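Uncharacterized protein (Aeromonas hydrophila J-1, PDB 6R1J) probably serves as the soluble C component of a tripartite alpha-pore-forming toxin, here in a triple head mutant form. Local coordinates at residues S7-N12 with S208-S213; S24-N29 with Q195-F200; A57-L62 with R259-D264; Q143-L148 with Q175-V180. The protein carries 3 engineered substitutions. All blocks are in the same frame, centred on the assembly; numbering follows the deposited sequence.

Contact 1 (S7-N12 with S208-S213); sequences SQSIAN and SQQFGS
Asn12 and Gln210 meet with their amide planes turned 79° apart, so the two groups cross steeply rather than lie flat on each other. Asn12 ND2 donates to Gln210 OE1 at 3.0 Å, with an N-H...O angle of 157°. The acceptor lies close to the plane of the Asn12 amide. From the side of Gln210, the donor stands well above the carbonyl plane. The Gln210 chain bends at chi2 (-74°), which turns CD toward Asn12. Asn12 CB lies against this amide too, 3.4 Å from Gln210 CD.

Ser9 reaches the same oxygen only through a water. This water donates to Ser9 OG at 2.9 Å and to Gln210 OE1 at 2.6 Å. Ser9 OG also bonds to Ile5 O in its own helix. It touches Ser213 CB at 3.7 Å. The small Ser9 side chain is consistent with the close backbones here, Ser9 CA 5.2 Å from Gln210 CA.

The contact joins helix 5-21 to helix 163-236 in a nearly antiparallel pair within the helical bundle. The axes of the two segments approach to 8.7 Å. A second subunit lies alongside, and its Arg196 makes a weak hydrogen bond to Asn12 OD1.

The contact is carried by polar side chains rather than by apolar ones. Gln210 OE1, on a buried residue, is gripped by one amide and one water. Two donors thus reach this oxygen, which probably limits the rotation of its amide.

Contact 2 (S24-N29 with Q195-F200); sequences SGLPQN and QRQQGF
Leu26 packs on Phe200 and Gln197 with its two methyl groups. CD1 sits over one face of the Phe200 ring as a CH-pi contact, 3.8 Å from the ring centroid and 30° off its normal. The Phe200 ring reaches this place with CG anti to the backbone N (chi1 -180°). CD2 rests 3.6 Å from Gln197 CG and also touches Arg196 CG.

A separate van der Waals contact sets a proline ring against an amide nitrogen. Pro27, at the N-cap position of helix 28-70, meets Gln197 tip to tip, with CD 3.8 Å from NE2.

The polar part is one bond. Arg196 NH1 donates to the backbone oxygen Ser24 O at 3.0 Å with an angle of 149°. The oxygen lies at the edge of the guanidinium, near its plane. The donor stands above the carbonyl plane of Ser24.

Together these contacts lay the linker between helices 5-21 and 28-70 against helix 163-236. Phe23 adds an edge-to-face ring contact to Phe200, and Gln15 of the second subunit bonds to Ser24 N. The chemistry is divided: a leucine methyl on an aromatic face makes the buried side, while a charged group holds a main-chain carbonyl nearer the exposed Ser24.

Contact 3 (A57-L62 with R259-D264); sequences AFAARL and RTLQVD. With NA (sodium ion), chain C.
Gln262 lies alongside Ala59 and Ala60, and its side chain can be followed outward. CB leaves the helix obliquely and touches nothing of segment 57-62. CG is the first atom to make contact, 3.7 Å from Ala59 CB. It stands anti to the carbonyl carbon (chi1 -60°). The chain is then extended, with CD anti to CA (chi2 173°). At the tip NE2 lies 3.8 Å from Ala60 CA, over the backbone of the other helix. The same NE2 bonds to Glu63 OE2, one residue past the segment. The amide thus crosses the helix-helix seam and ends on a carboxylate.

Leu261 forms the apolar half. Its CD1 comes to the edge of the Phe58 ring, near the ring plane, 4.0 Å from CE2. The same methyl is 4.3 Å from Ala59 CB.

This joins helix 28-70 to the C-terminal helix 244-264, roughly antiparallel at 147°. The axes of the two segments approach to 9.1 Å. Three residues after Leu261, Asp264 OD2 binds a sodium ion at 2.4 Å. Thr224 of helix 163-236 completes the protein part of that site, and Lys220 bonds to the same Asp264 oxygen.

No hydrogen bond links the two segments themselves. Their contact rests on alanines, a leucine methyl at a ring edge, and a glutamine whose CG packs on Ala59 and whose amide lies over Ala60. Ionic bonding lies around it, as where Arg259 pairs with Glu63.

Contact 4 (Q143-L148 with Q175-V180); sequences QELDSL and QTQNKV
Lys179 NZ reaches Glu144 OE2 at 3.4 Å, a weak hydrogen bond within a salt bridge. The pair spans an antiparallel helical hairpin made of helices 78-157 and 163-236, which follow each other in the chain through a short link. The axes of the two segments approach to 9.6 Å here. The two side chains cross at about a right angle. Both are extended beyond CG, and Glu144 CG is anti to the backbone N (chi1 -168°). At this length and on exposed residues, the bridge probably adds only loosely to the pairing.

Next to it along the helix pair, Thr176 is the side chain on which three residues converge. Its CG2 meets the stem of Glu144, 4.0 Å from CG, and lies 3.7 Å from Leu145 CD1. Leu145 and Thr176 slide past each other in opposite directions. The Leu145 branches then part: CD1 comes 3.6 Å from the backbone Gln177 N, while CD2 lies 3.7 Å from Gln177 OE1.

Thr176 OG1 does not bond across the hairpin. It is used within its own helix, on Thr172 O. Leu148 packs on Leu169, Thr172 and Leu173 of helix 163-236, and Gln177 touches Val263 of the second subunit. From the opposite helix Leu148 meets Thr176 tip to tip, with CD1 close to OG1 at 3.2 Å.

Contacts 1 and 3 are buried, contact 2 is partly buried and contact 4 lies at the surface. Contacts 1, 2 and 4 all use helix 163-236, at successive places along it, while contacts 2 and 3 share helix 28-70. Contact 4 joins two long helices toward one end of the elongated molecule; its centre is 75 Å from that of contact 3, on the opposite side of the chain's centre. Burial does not sort the chemistry simply. Contact 1 is amide and water, contact 3 apolar beside a sodium site. Contact 2 mixes a ring face with a carbonyl bond. Contact 4 pairs leucines and a threonine with a weak salt bridge.

Contact 1 (S7-N12 with S208-S213)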
# COMPACT_ATOMS: atom_id res chain seq x y z
N SER A 7 20.25 -18.74 -2.93
CA SER A 7 19.32 -19.78 -2.45
C SER A 7 17.99 -19.16 -1.98
O SER A 7 16.91 -19.71 -2.33
CB SER A 7 19.96 -20.64 -1.36
OG SER A 7 21.07 -21.34 -1.89
N GLN A 8 18.06 -18.06 -1.24
CA GLN A 8 16.85 -17.42 -0.70
C GLN A 8 16.01 -16.83 -1.83
O GLN A 8 14.79 -17.00 -1.79
CB GLN A 8 17.22 -16.32 0.29
CG GLN A 8 17.65 -16.89 1.63
CD GLN A 8 17.78 -15.79 2.66
OE1 GLN A 8 16.95 -14.89 2.71
NE2 GLN A 8 18.81 -15.88 3.49
N SER A 9 16.66 -16.12 -2.74
CA SER A 9 16.01 -15.41 -3.86
C SER A 9 15.28 -16.45 -4.70
O SER A 9 14.10 -16.26 -5.02
CB SER A 9 17.02 -14.66 -4.69
OG SER A 9 17.58 -13.59 -3.97
N ILE A 10 15.98 -17.55 -4.99
CA ILE A 10 15.40 -18.67 -5.77
C ILE A 10 14.17 -19.21 -5.06
O ILE A 10 13.12 -19.29 -5.71
CB ILE A 10 16.47 -19.72 -6.07
CG1 ILE A 10 17.44 -19.20 -7.12
CG2 ILE A 10 15.80 -21.00 -6.52
CD1 ILE A 10 18.67 -20.06 -7.30
N ALA A 11 14.26 -19.51 -3.76
CA ALA A 11 13.15 -20.11 -2.99
C ALA A 11 11.95 -19.15 -2.99
O ALA A 11 10.81 -19.61 -3.22
CB ALA A 11 13.62 -20.45 -1.60
N ASN A 12 12.21 -17.87 -2.75
CA ASN A 12 11.17 -16.82 -2.67
C ASN A 12 10.50 -16.67 -4.05
O ASN A 12 9.28 -16.53 -4.09
CB ASN A 12 11.75 -15.51 -2.15
CG ASN A 12 12.19 -15.63 -0.70
OD1 ASN A 12 11.64 -16.43 0.02
ND2 ASN A 12 13.19 -14.85 -0.30
N SER A 208 9.57 -9.76 -8.77
CA SER A 208 10.55 -8.85 -9.37
C SER A 208 11.57 -8.30 -8.33
O SER A 208 12.72 -8.15 -8.69
CB SER A 208 9.81 -7.75 -10.07
OG SER A 208 10.73 -6.84 -10.65
N GLN A 209 11.15 -7.97 -7.11
CA GLN A 209 12.10 -7.56 -6.04
C GLN A 209 13.07 -8.74 -5.77
O GLN A 209 14.26 -8.50 -5.76
CB GLN A 209 11.31 -7.10 -4.81
CG GLN A 209 12.15 -6.56 -3.63
CD GLN A 209 12.67 -7.67 -2.73
OE1 GLN A 209 11.99 -8.66 -2.45
NE2 GLN A 209 13.92 -7.55 -2.33
N GLN A 210 12.59 -9.95 -5.55
CA GLN A 210 13.45 -11.15 -5.32
C GLN A 210 14.31 -11.40 -6.56
O GLN A 210 15.53 -11.67 -6.43
CB GLN A 210 12.58 -12.35 -4.98
CG GLN A 210 11.79 -12.16 -3.69
CD GLN A 210 12.65 -12.28 -2.45
OE1 GLN A 210 13.72 -12.90 -2.49
NE2 GLN A 210 12.19 -11.66 -1.37
N PHE A 211 13.74 -11.27 -7.76
CA PHE A 211 14.53 -11.45 -9.00
C PHE A 211 15.65 -10.41 -9.00
O PHE A 211 16.80 -10.69 -9.41
CB PHE A 211 13.64 -11.28 -10.24
CG PHE A 211 14.07 -12.01 -11.48
CD1 PHE A 211 15.34 -12.56 -11.63
CD2 PHE A 211 13.19 -12.12 -12.55
CE1 PHE A 211 15.69 -13.29 -12.76
CE2 PHE A 211 13.57 -12.77 -13.73
CZ PHE A 211 14.81 -13.36 -13.83
N GLY A 212 15.33 -9.16 -8.63
CA GLY A 212 16.34 -8.09 -8.59
C GLY A 212 17.49 -8.45 -7.63
O GLY A 212 18.65 -8.12 -7.91
N SER A 213 17.18 -9.06 -6.48
CA SER A 213 18.23 -9.46 -5.50
C SER A 213 19.11 -10.53 -6.16
O SER A 213 20.34 -10.48 -6.01
CB SER A 213 17.62 -9.94 -4.23
OG SER A 213 17.03 -8.84 -3.56
O HOH W 1 16.18 -12.40 -1.78

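Contact 2 (S24-N29 with Q195-F200)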
# COMPACT_ATOMS: atom_id res chain seq x y z
N SER A 24 -6.70 -16.12 -12.04
CA SER A 24 -7.42 -16.32 -13.32
C SER A 24 -8.24 -15.07 -13.65
O SER A 24 -8.48 -14.19 -12.77
CB SER A 24 -8.24 -17.58 -13.26
OG SER A 24 -9.21 -17.49 -12.23
N GLY A 25 -8.62 -14.95 -14.92
CA GLY A 25 -9.55 -13.90 -15.37
C GLY A 25 -8.85 -12.58 -15.48
O GLY A 25 -9.52 -11.58 -15.38
N LEU A 26 -7.53 -12.58 -15.65
CA LEU A 26 -6.77 -11.31 -15.76
C LEU A 26 -6.45 -11.03 -17.22
O LEU A 26 -6.53 -11.91 -18.08
CB LEU A 26 -5.52 -11.39 -14.86
CG LEU A 26 -5.80 -11.41 -13.36
CD1 LEU A 26 -4.51 -11.60 -12.56
CD2 LEU A 26 -6.51 -10.12 -12.90
N PRO A 27 -6.11 -9.79 -17.55
CA PRO A 27 -5.79 -9.43 -18.93
C PRO A 27 -4.45 -9.96 -19.44
O PRO A 27 -3.64 -10.49 -18.67
CB PRO A 27 -5.76 -7.90 -18.93
CG PRO A 27 -5.51 -7.52 -17.48
CD PRO A 27 -6.16 -8.61 -16.66
N GLN A 28 -4.25 -9.73 -20.74
CA GLN A 28 -3.10 -10.27 -21.50
C GLN A 28 -1.78 -9.96 -20.76
O GLN A 28 -0.95 -10.88 -20.67
CB GLN A 28 -3.04 -9.70 -22.92
CG GLN A 28 -1.88 -10.28 -23.71
CD GLN A 28 -2.09 -11.75 -24.01
OE1 GLN A 28 -3.17 -12.14 -24.48
NE2 GLN A 28 -1.08 -12.57 -23.77
N ASN A 29 -1.56 -8.74 -20.27
CA ASN A 29 -0.27 -8.41 -19.60
C ASN A 29 -0.03 -9.32 -18.38
O ASN A 29 1.17 -9.58 -18.13
CB ASN A 29 -0.12 -6.93 -19.24
CG ASN A 29 -0.09 -6.04 -20.47
OD1 ASN A 29 0.90 -5.99 -21.19
ND2 ASN A 29 -1.17 -5.33 -20.68
N GLN A 195 -9.50 -5.08 -7.01
CA GLN A 195 -8.93 -5.84 -5.87
C GLN A 195 -8.05 -7.00 -6.37
O GLN A 195 -6.89 -7.14 -5.92
CB GLN A 195 -10.10 -6.28 -4.98
CG GLN A 195 -9.77 -7.24 -3.85
CD GLN A 195 -11.06 -7.55 -3.13
OE1 GLN A 195 -11.34 -7.03 -2.04
NE2 GLN A 195 -11.91 -8.33 -3.76
N ARG A 196 -8.56 -7.78 -7.32
CA ARG A 196 -7.83 -8.94 -7.86
C ARG A 196 -6.57 -8.47 -8.57
O ARG A 196 -5.49 -9.09 -8.39
CB ARG A 196 -8.73 -9.69 -8.84
CG ARG A 196 -8.15 -10.99 -9.33
CD ARG A 196 -9.15 -11.67 -10.22
NE ARG A 196 -10.38 -12.05 -9.53
CZ ARG A 196 -11.22 -13.01 -9.97
NH1 ARG A 196 -10.94 -13.69 -11.07
NH2 ARG A 196 -12.31 -13.32 -9.28
N GLN A 197 -6.67 -7.45 -9.41
CA GLN A 197 -5.44 -6.97 -10.09
C GLN A 197 -4.43 -6.43 -9.08
O GLN A 197 -3.24 -6.58 -9.33
CB GLN A 197 -5.74 -5.91 -11.16
CG GLN A 197 -6.37 -6.51 -12.40
CD GLN A 197 -6.49 -5.57 -13.58
OE1 GLN A 197 -5.73 -4.61 -13.73
NE2 GLN A 197 -7.51 -5.84 -14.40
N GLN A 198 -4.85 -5.67 -8.07
CA GLN A 198 -3.89 -5.13 -7.07
C GLN A 198 -3.18 -6.32 -6.39
O GLN A 198 -1.94 -6.30 -6.20
CB GLN A 198 -4.62 -4.26 -6.05
CG GLN A 198 -5.11 -2.93 -6.62
CD GLN A 198 -6.08 -2.23 -5.69
OE1 GLN A 198 -6.78 -2.88 -4.91
NE2 GLN A 198 -6.15 -0.90 -5.77
N GLY A 199 -3.93 -7.34 -6.01
CA GLY A 199 -3.35 -8.55 -5.40
C GLY A 199 -2.32 -9.16 -6.33
O GLY A 199 -1.19 -9.51 -5.90
N PHE A 200 -2.66 -9.31 -7.60
CA PHE A 200 -1.73 -9.90 -8.60
C PHE A 200 -0.47 -9.05 -8.73
O PHE A 200 0.65 -9.57 -8.75
CB PHE A 200 -2.45 -10.03 -9.95
CG PHE A 200 -1.58 -10.62 -10.99
CD1 PHE A 200 -1.47 -12.00 -11.13
CD2 PHE A 200 -0.91 -9.81 -11.90
CE1 PHE A 200 -0.68 -12.55 -12.14
CE2 PHE A 200 -0.12 -10.37 -12.90
CZ PHE A 200 -0.00 -11.73 -13.02

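Contact 3 (A57-L62 with R259-D264)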
# COMPACT_ATOMS: atom_id res chain seq x y z
N ALA A 57 33.15 -24.41 -7.71
CA ALA A 57 34.09 -25.46 -8.16
C ALA A 57 35.34 -24.77 -8.69
O ALA A 57 36.44 -25.08 -8.23
CB ALA A 57 33.45 -26.36 -9.19
N PHE A 58 35.15 -23.78 -9.55
CA PHE A 58 36.23 -22.97 -10.12
C PHE A 58 37.00 -22.29 -8.99
O PHE A 58 38.27 -22.33 -9.02
CB PHE A 58 35.67 -21.92 -11.09
CG PHE A 58 36.57 -20.75 -11.32
CD1 PHE A 58 37.60 -20.80 -12.25
CD2 PHE A 58 36.41 -19.59 -10.58
CE1 PHE A 58 38.44 -19.73 -12.43
CE2 PHE A 58 37.27 -18.52 -10.76
CZ PHE A 58 38.28 -18.59 -11.69
N ALA A 59 36.29 -21.67 -8.04
CA ALA A 59 36.96 -20.88 -6.98
C ALA A 59 37.76 -21.83 -6.08
O ALA A 59 38.87 -21.47 -5.76
CB ALA A 59 35.99 -20.05 -6.22
N ALA A 60 37.22 -23.00 -5.73
CA ALA A 60 37.90 -23.97 -4.84
C ALA A 60 39.21 -24.40 -5.51
O ALA A 60 40.26 -24.33 -4.87
CB ALA A 60 37.02 -25.14 -4.55
N ARG A 61 39.16 -24.73 -6.79
CA ARG A 61 40.38 -25.15 -7.53
C ARG A 61 41.38 -23.98 -7.58
O ARG A 61 42.59 -24.21 -7.27
CB ARG A 61 39.98 -25.70 -8.88
CG ARG A 61 41.09 -25.74 -9.91
CD ARG A 61 40.61 -26.34 -11.22
NE ARG A 61 41.65 -26.16 -12.23
CZ ARG A 61 42.59 -27.04 -12.52
NH1 ARG A 61 43.51 -26.75 -13.44
NH2 ARG A 61 42.62 -28.22 -11.93
N LEU A 62 40.95 -22.77 -7.90
CA LEU A 62 41.89 -21.64 -8.03
C LEU A 62 42.44 -21.23 -6.65
O LEU A 62 43.59 -20.81 -6.59
CB LEU A 62 41.24 -20.46 -8.76
CG LEU A 62 42.16 -19.26 -8.98
CD1 LEU A 62 43.42 -19.64 -9.74
CD2 LEU A 62 41.42 -18.15 -9.71
N ARG A 259 38.28 -15.76 -2.76
CA ARG A 259 37.54 -15.97 -1.49
C ARG A 259 36.25 -15.14 -1.49
O ARG A 259 35.26 -15.56 -0.90
CB ARG A 259 38.46 -15.65 -0.31
CG ARG A 259 39.52 -16.74 -0.20
CD ARG A 259 40.44 -16.67 0.98
NE ARG A 259 41.20 -17.92 0.97
CZ ARG A 259 42.41 -18.04 1.46
NH1 ARG A 259 42.98 -16.96 1.95
NH2 ARG A 259 43.06 -19.19 1.42
N THR A 260 36.27 -13.95 -2.08
CA THR A 260 35.03 -13.16 -2.25
C THR A 260 34.02 -14.00 -3.02
O THR A 260 32.87 -14.06 -2.61
CB THR A 260 35.32 -11.77 -2.81
OG1 THR A 260 36.24 -11.18 -1.89
CG2 THR A 260 34.08 -10.90 -2.92
N LEU A 261 34.39 -14.63 -4.13
CA LEU A 261 33.40 -15.44 -4.90
C LEU A 261 32.76 -16.51 -4.01
O LEU A 261 31.54 -16.80 -4.15
CB LEU A 261 34.13 -16.17 -6.02
CG LEU A 261 34.55 -15.37 -7.22
CD1 LEU A 261 35.37 -16.25 -8.14
CD2 LEU A 261 33.34 -14.78 -7.95
N GLN A 262 33.59 -17.17 -3.21
CA GLN A 262 33.12 -18.32 -2.37
C GLN A 262 32.10 -17.79 -1.39
O GLN A 262 31.15 -18.50 -1.10
CB GLN A 262 34.28 -19.02 -1.65
CG GLN A 262 35.29 -19.56 -2.63
CD GLN A 262 36.52 -20.11 -1.95
OE1 GLN A 262 37.18 -19.44 -1.14
NE2 GLN A 262 36.84 -21.34 -2.28
N VAL A 263 32.30 -16.58 -0.90
CA VAL A 263 31.32 -16.00 0.06
C VAL A 263 30.06 -15.65 -0.73
O VAL A 263 29.00 -16.04 -0.30
CB VAL A 263 31.89 -14.78 0.80
CG1 VAL A 263 30.81 -14.07 1.58
CG2 VAL A 263 33.03 -15.16 1.73
N ASP A 264 30.20 -14.93 -1.84
CA ASP A 264 29.05 -14.38 -2.60
C ASP A 264 28.20 -15.48 -3.25
O ASP A 264 26.97 -15.33 -3.28
CB ASP A 264 29.56 -13.34 -3.60
CG ASP A 264 30.02 -12.06 -2.90
OD1 ASP A 264 29.81 -11.93 -1.65
OD2 ASP A 264 30.56 -11.19 -3.57
NA NA C . 31.48 -12.01 -5.60

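Contact 4 (Q143-L148 with Q175-V180)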
# COMPACT_ATOMS: atom_id res chain seq x y z
N GLN A 143 -31.36 9.18 -7.75
CA GLN A 143 -32.14 10.44 -7.77
C GLN A 143 -33.40 10.24 -8.63
O GLN A 143 -34.48 10.67 -8.21
CB GLN A 143 -31.34 11.60 -8.37
CG GLN A 143 -30.15 12.02 -7.53
CD GLN A 143 -29.51 13.22 -8.18
OE1 GLN A 143 -30.05 13.80 -9.12
NE2 GLN A 143 -28.34 13.60 -7.69
N GLU A 144 -33.23 9.61 -9.79
CA GLU A 144 -34.31 9.32 -10.78
C GLU A 144 -35.38 8.46 -10.09
O GLU A 144 -36.57 8.76 -10.25
CB GLU A 144 -33.66 8.70 -12.02
CG GLU A 144 -34.54 8.61 -13.25
CD GLU A 144 -33.85 8.02 -14.47
OE1 GLU A 144 -34.55 7.74 -15.46
OE2 GLU A 144 -32.60 7.84 -14.46
N LEU A 145 -34.96 7.48 -9.27
CA LEU A 145 -35.85 6.56 -8.51
C LEU A 145 -36.54 7.33 -7.36
O LEU A 145 -37.67 6.92 -6.99
CB LEU A 145 -35.02 5.37 -8.01
CG LEU A 145 -35.76 4.09 -7.62
CD1 LEU A 145 -36.16 3.29 -8.85
CD2 LEU A 145 -34.91 3.24 -6.69
N ASP A 146 -35.91 8.38 -6.81
CA ASP A 146 -36.46 9.25 -5.72
C ASP A 146 -37.65 10.05 -6.27
O ASP A 146 -38.71 10.03 -5.60
CB ASP A 146 -35.43 10.21 -5.11
CG ASP A 146 -34.39 9.54 -4.21
OD1 ASP A 146 -34.61 8.36 -3.83
OD2 ASP A 146 -33.38 10.20 -3.89
N SER A 147 -37.46 10.74 -7.41
CA SER A 147 -38.53 11.47 -8.15
C SER A 147 -39.72 10.55 -8.39
O SER A 147 -40.83 10.92 -7.98
CB SER A 147 -38.07 12.00 -9.47
OG SER A 147 -37.44 13.26 -9.32
N LEU A 148 -39.49 9.42 -9.07
CA LEU A 148 -40.55 8.44 -9.44
C LEU A 148 -41.36 8.06 -8.20
O LEU A 148 -42.60 8.12 -8.31
CB LEU A 148 -39.96 7.19 -10.13
CG LEU A 148 -39.40 7.39 -11.54
CD1 LEU A 148 -38.89 6.06 -12.10
CD2 LEU A 148 -40.43 7.98 -12.51
N GLN A 175 -38.23 -0.22 -14.67
CA GLN A 175 -37.08 0.07 -15.58
C GLN A 175 -35.96 0.78 -14.79
O GLN A 175 -34.79 0.39 -14.94
CB GLN A 175 -37.52 0.93 -16.77
CG GLN A 175 -38.61 0.29 -17.64
CD GLN A 175 -38.17 -1.00 -18.30
OE1 GLN A 175 -37.05 -1.11 -18.81
NE2 GLN A 175 -39.06 -1.98 -18.30
N THR A 176 -36.30 1.81 -14.01
CA THR A 176 -35.32 2.63 -13.24
C THR A 176 -34.69 1.77 -12.13
O THR A 176 -33.49 1.92 -11.88
CB THR A 176 -35.98 3.90 -12.68
OG1 THR A 176 -36.60 4.57 -13.78
CG2 THR A 176 -35.01 4.84 -11.99
N GLN A 177 -35.48 0.89 -11.51
CA GLN A 177 -35.01 -0.04 -10.45
C GLN A 177 -33.95 -0.96 -11.08
O GLN A 177 -32.84 -1.03 -10.52
CB GLN A 177 -36.22 -0.74 -9.82
CG GLN A 177 -35.85 -1.90 -8.89
CD GLN A 177 -35.04 -1.52 -7.66
OE1 GLN A 177 -34.57 -0.38 -7.51
NE2 GLN A 177 -34.86 -2.48 -6.77
N ASN A 178 -34.25 -1.60 -12.23
CA ASN A 178 -33.33 -2.51 -12.97
C ASN A 178 -32.08 -1.74 -13.42
O ASN A 178 -31.02 -2.39 -13.53
CB ASN A 178 -33.98 -3.14 -14.21
CG ASN A 178 -35.20 -3.96 -13.88
OD1 ASN A 178 -35.48 -4.25 -12.71
ND2 ASN A 178 -35.94 -4.33 -14.90
N LYS A 179 -32.21 -0.44 -13.71
CA LYS A 179 -31.04 0.41 -14.05
C LYS A 179 -30.17 0.53 -12.79
O LYS A 179 -28.95 0.40 -12.93
CB LYS A 179 -31.45 1.78 -14.57
CG LYS A 179 -30.28 2.67 -14.99
CD LYS A 179 -30.68 4.11 -15.25
CE LYS A 179 -29.51 4.96 -15.71
NZ LYS A 179 -29.94 6.37 -15.89
N VAL A 180 -30.75 0.75 -11.61
CA VAL A 180 -30.00 0.91 -10.33
C VAL A 180 -29.34 -0.41 -9.94
O VAL A 180 -28.12 -0.39 -9.66
CB VAL A 180 -30.90 1.44 -9.20
CG1 VAL A 180 -30.30 1.25 -7.81
CG2 VAL A 180 -31.23 2.91 -9.44